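Local coordinates for protein bacterioferritin (Rhodobacter capsulatus, PDB 1JGC) that stores iron in a 24-subunit haem-containing shell, oxidising Fe(2+) with dioxygen at its ferroxidase centre and laying it down as a ferric mineral core, at the interface of chains A and B. Residues are numbered along the deposited sequence; one frame, centred on the assembly and turned at random. Chains: chain A/B, bacterioferritin.

The interface of chains A and B. Residues chain A 155-157; chain B 39, 137, 140, 152-153.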
# COMPACT_ATOMS: atom_id res chain seq x y z
N ALA A 155 24.00 18.72 -28.86
CA ALA A 155 23.98 17.75 -27.79
C ALA A 155 25.40 17.39 -27.38
O ALA A 155 26.29 17.27 -28.23
CB ALA A 155 23.24 16.49 -28.24
N PRO A 156 25.65 17.24 -26.07
CA PRO A 156 26.98 16.89 -25.57
C PRO A 156 27.33 15.48 -26.04
O PRO A 156 26.44 14.71 -26.41
CB PRO A 156 26.81 16.96 -24.05
CG PRO A 156 25.67 17.94 -23.87
CD PRO A 156 24.72 17.52 -24.96
N MET A 157 28.61 15.13 -26.03
CA MET A 157 29.04 13.80 -26.47
C MET A 157 28.45 12.65 -25.65
O MET A 157 28.37 11.53 -26.15
CB MET A 157 30.56 13.69 -26.45
CG MET A 157 31.25 14.48 -27.53
SD MET A 157 32.99 14.02 -27.67
CE MET A 157 32.87 12.38 -28.34
N LYS B 39 31.88 15.63 -19.99
CA LYS B 39 30.92 15.02 -20.91
C LYS B 39 31.60 14.29 -22.05
O LYS B 39 31.12 13.26 -22.52
CB LYS B 39 29.95 16.08 -21.42
CG LYS B 39 29.29 16.80 -20.28
CD LYS B 39 28.26 17.78 -20.72
CE LYS B 39 27.59 18.39 -19.52
NZ LYS B 39 26.57 19.38 -19.94
N GLN B 137 30.77 14.43 -34.50
CA GLN B 137 31.39 15.23 -33.46
C GLN B 137 32.50 16.12 -34.00
O GLN B 137 32.65 17.25 -33.55
CB GLN B 137 31.93 14.34 -32.35
CG GLN B 137 30.83 13.80 -31.45
CD GLN B 137 29.93 14.90 -30.94
OE1 GLN B 137 30.40 15.88 -30.37
NE2 GLN B 137 28.63 14.76 -31.15
N LEU B 140 30.84 18.91 -35.76
CA LEU B 140 30.28 19.84 -34.79
C LEU B 140 31.39 20.65 -34.14
O LEU B 140 31.19 21.80 -33.74
CB LEU B 140 29.50 19.09 -33.72
CG LEU B 140 28.88 19.95 -32.62
CD1 LEU B 140 27.86 20.90 -33.22
CD2 LEU B 140 28.23 19.06 -31.56
N LEU B 152 30.46 23.16 -24.55
CA LEU B 152 29.38 22.18 -24.66
C LEU B 152 29.67 20.87 -23.95
O LEU B 152 28.75 20.19 -23.48
CB LEU B 152 29.10 21.88 -26.13
CG LEU B 152 28.11 20.77 -26.48
CD1 LEU B 152 26.72 21.15 -26.00
CD2 LEU B 152 28.10 20.55 -27.98
N ASN B 153 30.94 20.52 -23.86
CA ASN B 153 31.32 19.26 -23.24
C ASN B 153 32.02 19.37 -21.90
O ASN B 153 32.58 18.39 -21.41
CB ASN B 153 32.16 18.47 -24.23
CG ASN B 153 31.33 17.91 -25.36
OD1 ASN B 153 30.61 16.92 -25.17
ND2 ASN B 153 31.38 18.54 -26.53
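A:Met157 and B:Asn153 meet where the C-terminal tail of one bacterioferritin subunit lies against its neighbour, a worked example of how, in this 24-subunit shell of the ferritin-like family, a tail can pack on the bundle helices and the short helix 146-152 of an adjoining subunit. The tail is extended through A:Ala155 and A:Pro156, then turns at A:Met157; it runs between three elements of chain B: helix 38-64, the C-terminal part of helix 114-144, and the short helix 146-152 with the residue that follows it. The backbone N of A:Met157 gives its hydrogen to OD1 of B:Asn153 at 2.8 Å; the bond is almost straight, 177° at the hydrogen, and enters in the plane of the side-chain carbonyl.

Along the A:Met157 side chain, CB rests 3.5 Å from the same OD1. CG, anti to the carbonyl carbon (chi1 -71°), touches both amide oxygens, OE1 of B:Gln137 at 3.3 Å and, from a direction roughly at right angles to it, OD1 of B:Asn153. SD sits 4.2 Å from that glutamine oxygen, a loose contact, and the bend at chi3 (70°) brings the terminal methyl CE back to CG of B:Gln137 at 4.0 Å. The two side chains cross at a slant, touching through CG and CE of the methionine. With the amide of B:Asn153 cut back to an alanine, the N-H of A:Met157 is likely to lose its acceptor, and CB and CG of that methionine the oxygen they rest against.

One residue earlier, CD1 of B:Leu152 covers one face of the A:Pro156 ring, the leucine side chain crossing it nearly at a right angle. CD of B:Lys39 meets the ring's edge at CB, 3.7 Å away, using the methylene stem of the extended lysine rather than the amine. The other leucine methyl, CD2, abuts the carbonyl oxygen of A:Ala155 at 3.8 Å.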